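Local coordinates for G protein coupled receptor (Arabidopsis thaliana, PDB 3T33), which is a zinc-binding, lantibiotic-cyclase-like protein that may play a role in abscisic acid signalling in plants, at residues N79-V84 against G331-I336; K60-W65 against R384-F389; V285-G290 against A408-Y413. All coordinates share one frame; numbering follows the deposited sequence.

Contact 1 of 3, residues N79-V84 against G331-I336. With ZN (zinc ion), chain B.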
loop_
_atom_site.group_PDB
_atom_site.type_symbol
_atom_site.label_atom_id
_atom_site.label_comp_id
_atom_site.label_asym_id
_atom_site.label_seq_id
_atom_site.Cartn_x
_atom_site.Cartn_y
_atom_site.Cartn_z
ATOM N N ASN A 79 8.213 -7.942 11.713
ATOM C CA ASN A 79 7.100 -7.186 11.191
ATOM C C ASN A 79 6.894 -7.204 9.681
ATOM O O ASN A 79 7.697 -7.742 8.964
ATOM C CB ASN A 79 7.053 -5.783 11.780
ATOM C CG ASN A 79 7.966 -4.820 11.101
ATOM O OD1 ASN A 79 8.570 -5.128 10.117
ATOM N ND2 ASN A 79 8.072 -3.642 11.648
ATOM N N LEU A 80 5.796 -6.619 9.221
ATOM C CA LEU A 80 5.453 -6.704 7.782
ATOM C C LEU A 80 6.385 -5.836 6.964
ATOM O O LEU A 80 6.803 -6.205 5.845
ATOM C CB LEU A 80 3.993 -6.296 7.553
ATOM C CG LEU A 80 3.431 -6.528 6.164
ATOM C CD1 LEU A 80 3.036 -8.000 5.951
ATOM C CD2 LEU A 80 2.227 -5.568 5.881
ATOM N N TYR A 81 6.723 -4.704 7.583
ATOM C CA TYR A 81 7.365 -3.543 6.962
ATOM C C TYR A 81 8.754 -3.876 6.499
ATOM O O TYR A 81 9.084 -3.649 5.311
ATOM C CB TYR A 81 7.453 -2.389 7.983
ATOM C CG TYR A 81 7.928 -1.118 7.356
ATOM C CD1 TYR A 81 9.261 -0.794 7.335
ATOM C CD2 TYR A 81 7.027 -0.259 6.727
ATOM C CE1 TYR A 81 9.682 0.340 6.710
ATOM C CE2 TYR A 81 7.427 0.858 6.124
ATOM C CZ TYR A 81 8.743 1.151 6.095
ATOM O OH TYR A 81 9.122 2.295 5.501
ATOM N N THR A 82 9.578 -4.429 7.402
ATOM C CA THR A 82 10.916 -4.867 7.014
ATOM C C THR A 82 11.237 -6.319 7.397
ATOM O O THR A 82 12.225 -6.878 6.954
ATOM C CB THR A 82 12.038 -3.907 7.519
ATOM O OG1 THR A 82 11.856 -3.598 8.918
ATOM C CG2 THR A 82 12.017 -2.628 6.740
ATOM N N GLY A 83 10.410 -6.939 8.206
ATOM C CA GLY A 83 10.774 -8.250 8.731
ATOM C C GLY A 83 10.146 -9.403 7.978
ATOM O O GLY A 83 9.707 -9.274 6.785
ATOM N N VAL A 84 10.018 -10.516 8.676
ATOM C CA VAL A 84 9.756 -11.753 8.018
ATOM C C VAL A 84 8.276 -11.902 7.655
ATOM O O VAL A 84 7.923 -12.646 6.757
ATOM C CB VAL A 84 10.324 -12.940 8.860
ATOM C CG1 VAL A 84 9.781 -14.273 8.352
ATOM C CG2 VAL A 84 11.848 -12.901 8.805
ATOM N N GLY A 331 10.975 0.460 -4.150
ATOM C CA GLY A 331 10.050 -0.184 -3.234
ATOM C C GLY A 331 8.627 0.322 -3.115
ATOM O O GLY A 331 8.169 1.091 -3.922
ATOM N N ILE A 332 7.933 -0.147 -2.084
ATOM C CA ILE A 332 6.554 0.127 -1.837
ATOM C C ILE A 332 6.340 1.438 -1.075
ATOM O O ILE A 332 5.566 2.292 -1.543
ATOM C CB ILE A 332 5.927 -1.049 -1.078
ATOM C CG1 ILE A 332 5.703 -2.254 -2.006
ATOM C CG2 ILE A 332 4.619 -0.660 -0.386
ATOM C CD1 ILE A 332 4.599 -2.112 -3.033
ATOM N N CYS A 333 7.004 1.593 0.065
ATOM C CA CYS A 333 6.871 2.801 0.872
ATOM C C CYS A 333 7.096 4.053 0.029
ATOM O O CYS A 333 6.177 4.847 -0.176
ATOM C CB CYS A 333 7.854 2.772 2.044
ATOM S SG CYS A 333 7.266 3.617 3.532
ATOM N N HIS A 334 8.321 4.222 -0.455
ATOM C CA HIS A 334 8.668 5.377 -1.274
ATOM C C HIS A 334 9.476 4.961 -2.499
ATOM O O HIS A 334 10.687 5.177 -2.557
ATOM C CB HIS A 334 9.451 6.403 -0.451
ATOM C CG HIS A 334 10.286 5.796 0.632
ATOM N ND1 HIS A 334 9.823 5.616 1.918
ATOM C CD2 HIS A 334 11.556 5.326 0.622
ATOM C CE1 HIS A 334 10.771 5.063 2.653
ATOM N NE2 HIS A 334 11.833 4.877 1.891
ATOM N N GLY A 335 8.799 4.365 -3.474
ATOM C CA GLY A 335 9.451 3.919 -4.691
ATOM C C GLY A 335 8.475 3.712 -5.833
ATOM O O GLY A 335 7.323 4.141 -5.764
ATOM N N ILE A 336 8.940 3.053 -6.889
ATOM C CA ILE A 336 8.110 2.789 -8.052
ATOM C C ILE A 336 7.081 1.680 -7.812
ATOM O O ILE A 336 5.906 1.883 -8.071
ATOM C CB ILE A 336 8.964 2.519 -9.303
ATOM C CG1 ILE A 336 9.886 3.731 -9.524
ATOM C CG2 ILE A 336 8.058 2.265 -10.529
ATOM C CD1 ILE A 336 10.983 3.563 -10.615
HETATM ZN ZN ZN B . 8.366 5.586 3.108
#

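Contact 2 of 3, residues K60-W65 against R384-F389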
loop_
_atom_site.group_PDB
_atom_site.type_symbol
_atom_site.label_atom_id
_atom_site.label_comp_id
_atom_site.label_asym_id
_atom_site.label_seq_id
_atom_site.Cartn_x
_atom_site.Cartn_y
_atom_site.Cartn_z
ATOM N N LYS A 60 10.108 -13.446 -5.882
ATOM C CA LYS A 60 9.547 -14.149 -4.735
ATOM C C LYS A 60 10.507 -15.219 -4.227
ATOM O O LYS A 60 10.789 -15.296 -3.031
ATOM C CB LYS A 60 8.202 -14.779 -5.098
ATOM C CG LYS A 60 7.588 -15.617 -3.988
ATOM C CD LYS A 60 6.418 -16.441 -4.499
ATOM C CE LYS A 60 6.877 -17.797 -5.009
ATOM N NZ LYS A 60 5.787 -18.810 -4.953
ATOM N N ASP A 61 11.007 -16.042 -5.143
ATOM C CA ASP A 61 11.942 -17.103 -4.791
ATOM C C ASP A 61 13.197 -16.531 -4.140
ATOM O O ASP A 61 13.660 -17.030 -3.115
ATOM C CB ASP A 61 12.316 -17.921 -6.028
ATOM C CG ASP A 61 11.281 -18.976 -6.364
ATOM O OD1 ASP A 61 10.205 -18.978 -5.730
ATOM O OD2 ASP A 61 11.544 -19.803 -7.262
ATOM N N LYS A 62 13.743 -15.480 -4.744
ATOM C CA LYS A 62 14.940 -14.833 -4.220
ATOM C C LYS A 62 14.703 -14.311 -2.807
ATOM O O LYS A 62 15.558 -14.450 -1.933
ATOM C CB LYS A 62 15.375 -13.688 -5.138
ATOM C CG LYS A 62 16.518 -12.852 -4.588
ATOM C CD LYS A 62 17.762 -13.697 -4.361
ATOM C CE LYS A 62 19.024 -12.852 -4.432
ATOM N NZ LYS A 62 20.172 -13.510 -3.750
ATOM N N VAL A 63 13.538 -13.708 -2.593
ATOM C CA VAL A 63 13.183 -13.174 -1.286
ATOM C C VAL A 63 13.046 -14.288 -0.228
ATOM O O VAL A 63 13.546 -14.133 0.855
ATOM C CB VAL A 63 11.876 -12.313 -1.336
ATOM C CG1 VAL A 63 11.463 -11.885 0.103
ATOM C CG2 VAL A 63 12.090 -11.081 -2.181
ATOM N N VAL A 64 12.367 -15.392 -0.568
ATOM C CA VAL A 64 12.294 -16.584 0.277
ATOM C C VAL A 64 13.682 -17.153 0.563
ATOM O O VAL A 64 13.962 -17.492 1.706
ATOM C CB VAL A 64 11.397 -17.685 -0.301
ATOM C CG1 VAL A 64 11.460 -18.956 0.556
ATOM C CG2 VAL A 64 9.949 -17.200 -0.354
ATOM N N TRP A 65 14.565 -17.190 -0.443
ATOM C CA TRP A 65 15.938 -17.638 -0.207
ATOM C C TRP A 65 16.620 -16.860 0.926
ATOM O O TRP A 65 17.101 -17.457 1.872
ATOM C CB TRP A 65 16.804 -17.626 -1.458
ATOM C CG TRP A 65 18.097 -18.303 -1.178
ATOM C CD1 TRP A 65 19.337 -17.717 -1.058
ATOM C CD2 TRP A 65 18.285 -19.695 -0.904
ATOM N NE1 TRP A 65 20.272 -18.664 -0.744
ATOM C CE2 TRP A 65 19.651 -19.886 -0.632
ATOM C CE3 TRP A 65 17.422 -20.813 -0.872
ATOM C CZ2 TRP A 65 20.182 -21.145 -0.328
ATOM C CZ3 TRP A 65 17.964 -22.076 -0.570
ATOM C CH2 TRP A 65 19.322 -22.219 -0.314
ATOM N N ARG A 384 16.638 -2.617 3.708
ATOM C CA ARG A 384 16.482 -4.068 3.758
ATOM C C ARG A 384 16.045 -4.533 2.343
ATOM O O ARG A 384 14.862 -4.398 1.960
ATOM C CB ARG A 384 15.573 -4.538 4.927
ATOM C CG ARG A 384 16.135 -4.184 6.337
ATOM C CD ARG A 384 15.967 -2.707 6.515
ATOM N NE ARG A 384 16.554 -2.114 7.702
ATOM C CZ ARG A 384 16.005 -1.101 8.379
ATOM N NH1 ARG A 384 14.847 -0.579 7.981
ATOM N NH2 ARG A 384 16.620 -0.600 9.454
ATOM N N PRO A 385 17.021 -5.021 1.556
ATOM C CA PRO A 385 16.786 -5.157 0.109
ATOM C C PRO A 385 15.730 -6.235 -0.248
ATOM O O PRO A 385 15.241 -6.273 -1.399
ATOM C CB PRO A 385 18.195 -5.489 -0.454
ATOM C CG PRO A 385 18.942 -6.121 0.805
ATOM C CD PRO A 385 18.428 -5.305 1.931
ATOM N N PHE A 386 15.364 -7.067 0.716
ATOM C CA PHE A 386 14.376 -8.080 0.458
ATOM C C PHE A 386 13.119 -7.910 1.273
ATOM O O PHE A 386 12.299 -8.826 1.327
ATOM C CB PHE A 386 14.981 -9.511 0.618
ATOM C CG PHE A 386 16.249 -9.655 -0.090
ATOM C CD1 PHE A 386 16.263 -9.829 -1.459
ATOM C CD2 PHE A 386 17.447 -9.463 0.578
ATOM C CE1 PHE A 386 17.482 -9.881 -2.152
ATOM C CE2 PHE A 386 18.671 -9.492 -0.091
ATOM C CZ PHE A 386 18.703 -9.702 -1.450
ATOM N N SER A 387 12.953 -6.749 1.905
ATOM C CA SER A 387 11.723 -6.512 2.626
ATOM C C SER A 387 10.504 -6.215 1.708
ATOM O O SER A 387 10.645 -5.888 0.509
ATOM C CB SER A 387 11.929 -5.352 3.585
ATOM O OG SER A 387 12.302 -4.172 2.895
ATOM N N LEU A 388 9.318 -6.319 2.289
ATOM C CA LEU A 388 8.121 -5.933 1.642
ATOM C C LEU A 388 8.090 -4.408 1.377
ATOM O O LEU A 388 7.852 -3.989 0.235
ATOM C CB LEU A 388 6.950 -6.353 2.498
ATOM C CG LEU A 388 5.669 -6.902 1.824
ATOM C CD1 LEU A 388 4.410 -6.209 2.357
ATOM C CD2 LEU A 388 5.685 -6.924 0.277
ATOM N N PHE A 389 8.327 -3.563 2.399
ATOM C CA PHE A 389 8.152 -2.114 2.212
ATOM C C PHE A 389 9.317 -1.320 1.639
ATOM O O PHE A 389 9.139 -0.196 1.201
ATOM C CB PHE A 389 7.534 -1.435 3.428
ATOM C CG PHE A 389 6.010 -1.561 3.496
ATOM C CD1 PHE A 389 5.404 -2.793 3.718
ATOM C CD2 PHE A 389 5.195 -0.433 3.347
ATOM C CE1 PHE A 389 4.002 -2.915 3.728
ATOM C CE2 PHE A 389 3.799 -0.532 3.395
ATOM C CZ PHE A 389 3.185 -1.791 3.568
#

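Contact 3 of 3, residues V285-G290 against A408-Y413. With ZN (zinc ion), chain B.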
loop_
_atom_site.group_PDB
_atom_site.type_symbol
_atom_site.label_atom_id
_atom_site.label_comp_id
_atom_site.label_asym_id
_atom_site.label_seq_id
_atom_site.Cartn_x
_atom_site.Cartn_y
_atom_site.Cartn_z
ATOM N N VAL A 285 7.430 12.601 -3.124
ATOM C CA VAL A 285 6.286 12.047 -3.907
ATOM C C VAL A 285 6.247 10.547 -3.616
ATOM O O VAL A 285 6.703 9.737 -4.419
ATOM C CB VAL A 285 6.452 12.342 -5.421
ATOM C CG1 VAL A 285 5.246 11.817 -6.241
ATOM C CG2 VAL A 285 6.661 13.844 -5.658
ATOM N N HIS A 286 5.789 10.187 -2.419
ATOM C CA HIS A 286 5.925 8.799 -1.908
ATOM C C HIS A 286 4.553 8.396 -1.462
ATOM O O HIS A 286 3.702 9.263 -1.233
ATOM C CB HIS A 286 6.740 8.728 -0.601
ATOM C CG HIS A 286 8.164 9.201 -0.688
ATOM N ND1 HIS A 286 8.826 9.417 -1.885
ATOM C CD2 HIS A 286 9.082 9.408 0.295
ATOM C CE1 HIS A 286 10.083 9.782 -1.631
ATOM N NE2 HIS A 286 10.271 9.740 -0.321
ATOM N N TRP A 287 4.342 7.085 -1.334
ATOM C CA TRP A 287 3.230 6.585 -0.561
ATOM C C TRP A 287 3.355 7.226 0.827
ATOM O O TRP A 287 2.387 7.695 1.360
ATOM C CB TRP A 287 3.349 5.077 -0.349
ATOM C CG TRP A 287 2.293 4.599 0.551
ATOM C CD1 TRP A 287 0.966 4.572 0.287
ATOM C CD2 TRP A 287 2.445 4.135 1.897
ATOM N NE1 TRP A 287 0.278 4.080 1.365
ATOM C CE2 TRP A 287 1.161 3.824 2.377
ATOM C CE3 TRP A 287 3.544 3.973 2.749
ATOM C CZ2 TRP A 287 0.925 3.346 3.691
ATOM C CZ3 TRP A 287 3.316 3.476 4.042
ATOM C CH2 TRP A 287 2.019 3.159 4.490
ATOM N N CYS A 288 4.530 7.154 1.452
ATOM C CA CYS A 288 4.609 7.541 2.870
ATOM C C CYS A 288 4.328 9.027 3.028
ATOM O O CYS A 288 3.517 9.393 3.864
ATOM C CB CYS A 288 5.872 7.037 3.583
ATOM S SG CYS A 288 7.356 7.535 2.828
ATOM N N HIS A 289 4.886 9.860 2.160
ATOM C CA HIS A 289 4.617 11.312 2.166
ATOM C C HIS A 289 4.416 11.809 0.738
ATOM O O HIS A 289 5.204 11.496 -0.160
ATOM C CB HIS A 289 5.820 12.086 2.745
ATOM C CG HIS A 289 6.271 11.603 4.100
ATOM N ND1 HIS A 289 5.552 11.843 5.259
ATOM C CD2 HIS A 289 7.380 10.910 4.475
ATOM C CE1 HIS A 289 6.195 11.297 6.279
ATOM N NE2 HIS A 289 7.307 10.724 5.834
ATOM N N GLY A 290 3.393 12.610 0.516
ATOM C CA GLY A 290 3.241 13.210 -0.811
ATOM C C GLY A 290 2.024 12.690 -1.561
ATOM O O GLY A 290 1.179 11.983 -1.013
ATOM N N ALA A 408 -6.275 -5.421 -7.427
ATOM C CA ALA A 408 -5.034 -4.979 -6.782
ATOM C C ALA A 408 -5.258 -3.934 -5.716
ATOM O O ALA A 408 -5.879 -2.921 -5.996
ATOM C CB ALA A 408 -4.096 -4.425 -7.794
ATOM N N LEU A 409 -4.767 -4.230 -4.508
ATOM C CA LEU A 409 -4.826 -3.357 -3.312
ATOM C C LEU A 409 -3.441 -3.027 -2.712
ATOM O O LEU A 409 -2.724 -3.946 -2.415
ATOM C CB LEU A 409 -5.673 -4.037 -2.244
ATOM C CG LEU A 409 -7.121 -4.280 -2.710
ATOM C CD1 LEU A 409 -7.908 -5.225 -1.709
ATOM C CD2 LEU A 409 -7.898 -2.963 -2.920
ATOM N N PHE A 410 -3.076 -1.735 -2.538
ATOM C CA PHE A 410 -1.779 -1.386 -1.910
ATOM C C PHE A 410 -1.689 -2.121 -0.525
ATOM O O PHE A 410 -2.586 -2.003 0.285
ATOM C CB PHE A 410 -1.636 0.121 -1.756
ATOM C CG PHE A 410 -0.271 0.585 -1.245
ATOM C CD1 PHE A 410 0.117 0.405 0.072
ATOM C CD2 PHE A 410 0.588 1.259 -2.074
ATOM C CE1 PHE A 410 1.379 0.877 0.539
ATOM C CE2 PHE A 410 1.842 1.702 -1.616
ATOM C CZ PHE A 410 2.215 1.498 -0.293
ATOM N N PRO A 411 -0.640 -2.946 -0.317
ATOM C CA PRO A 411 -0.565 -3.830 0.882
ATOM C C PRO A 411 -0.577 -2.996 2.179
ATOM O O PRO A 411 0.180 -2.006 2.309
ATOM C CB PRO A 411 0.769 -4.551 0.712
ATOM C CG PRO A 411 1.605 -3.613 -0.122
ATOM C CD PRO A 411 0.646 -2.821 -1.018
ATOM N N GLY A 412 -1.459 -3.332 3.110
ATOM C CA GLY A 412 -1.490 -2.588 4.355
ATOM C C GLY A 412 -2.092 -1.188 4.228
ATOM O O GLY A 412 -2.031 -0.410 5.172
ATOM N N TYR A 413 -2.673 -0.876 3.063
ATOM C CA TYR A 413 -3.301 0.421 2.882
ATOM C C TYR A 413 -4.731 0.332 2.354
ATOM O O TYR A 413 -5.700 0.732 3.016
ATOM C CB TYR A 413 -2.467 1.367 2.026
ATOM C CG TYR A 413 -2.828 2.839 2.314
ATOM C CD1 TYR A 413 -2.451 3.447 3.557
ATOM C CD2 TYR A 413 -3.571 3.601 1.401
ATOM C CE1 TYR A 413 -2.755 4.800 3.850
ATOM C CE2 TYR A 413 -3.893 4.973 1.664
ATOM C CZ TYR A 413 -3.495 5.557 2.895
ATOM O OH TYR A 413 -3.853 6.864 3.194
HETATM ZN ZN ZN B . 8.366 5.586 3.108
#

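Contact 1 of 3, residues N79-V84 against G331-I336
Y81 spans the gap to the zinc loop 331-336 by itself, bringing its hydroxyl to C333, while the residues on either side of it shape the turn that carries it. The turn starts at N79, whose side chain folds back over the backbone that follows. N79 OD1 accepts from T82 N at 3.0 Å along a nearly straight bond (N-H...O 169°) and, less straight, from G83 N at 3.2 Å. Gripped twice, OD1 closes an Asx motif ahead of helix 84-98. Next comes Y81: with CG anti to the backbone N (chi1 -172°), the phenol extends so that its far end comes closer to 331-336 than its root does. Y81 OH stops 3.0 Å from C333 SG and 3.7 Å from C333 CB. C333 SG lies beside the Y81 ring, close to its plane, 4.9 Å from the ring centroid and 81° off the normal, so this is an edge-on sulfur-aromatic contact with the phenol oxygen leading. H334 takes a smaller share, H334 CE1 lying 4.3 Å from Y81 OH. The F389 ring meets that of Y81, and the two residues share a backbone hydrogen bond. T82 OG1, one residue on, is hydrogen-bonded to D77. Across the contact, C333 SG binds the zinc ion at 2.3 Å and H334 ND1 binds it at 1.9 Å, which makes Y81 a second-shell neighbour of the metal. C288 supplies the third protein ligand of the Cys-Cys-His zinc site characteristic of LanC-type proteins, set among loops of a helical toroid.

Contact 2 of 3, residues K60-W65 against R384-F389
R384 O is held by two donors of S387, the backbone N at 3.0 Å and OG at 2.7 Å, and this fixes the type I beta turn that presents F386 to V63 and K62. The hydroxyl sits in the carbonyl plane on a lone pair, with a C=O...OG angle of 142°. This is plain packing, well away from the zinc: a loop between helices 353-375 and 392-402 rests against the side of helix 45-69. F386 carries it. Its CG is anti to the carbonyl carbon (chi1 -48°), which swings the ring out of the turn toward the helix. There the ring meets the aliphatic part of K62: F386 CE1 lies 4.0 Å from K62 CG, and K62 CE comes almost as near because the lysine chain bends at chi2. The charged end of K62 goes on to a salt bridge with E66. P385 CB covers part of one ring face, and V63 CG2 lies at the ring edge, near its plane. I392 of helix 392-402 touches both V63 and F386. The closest approach is made by the other valine branch, with V63 CG1 3.4 Å from F386 O.

Contact 3 of 3, residues V285-G290 against A408-Y413
W287 and F410 both send CG opposite their own backbone N (chi1 174° for W287), and so does Y413; with these torsions three aromatic side chains converge in one buried cluster. The cluster sits near the centre of the helical toroid, where the zinc loop 285-290 meets the C-terminal loop 408-413. F410 lies over one face of the indole: its ring and the five-membered ring of W287 form a face-to-face stack with centroids 3.8 Å apart and planes at 19°. The fit is tight, W287 CG coming within 3.2 Å of F410 CZ. Y413 meets the same indole quite differently, in a T-shaped pair with planes at 87°, the edge of W287 pointing into the phenol face. F410 and Y413 stand at the two ends of a turn through P411 and G412, closed by a hydrogen bond from Y413 N to F410 O. L296 of helix 291-305 touches all three side chains, and Y413 OH is hydrogen-bonded to T297. Next to W287 in sequence, C288 turns the opposite way, its SG binding the zinc ion at 2.2 Å, so metal ligand and cluster stem from adjacent residues. Within the T-shaped pair, W287 NE1 sits over the phenol 3.5 Å from Y413 CG, while W287 CZ2 is 3.4 Å from Y413 CD1.

Contact 1 lies between the other two, its centre about 10 Å from each of theirs, whereas the centres of contacts 2 and 3 are about 18 Å apart. Together they run from outer helix 45-69 to the middle of the toroid. Along the chain the order is 60-65, 79-84, 285-290, 331-336, 384-389, 408-413: contact 1 is nested inside contact 2, and contact 3 crosses both. F389 probably hydrogen-bonds through its backbone to Y81 and C333, and its ring reaches F410 and W287. I332 packs on F410, joining contact 1 to contact 3. The loops 285-290 and 331-336 share the zinc ion, so sequence-distant loops jointly build the metal site.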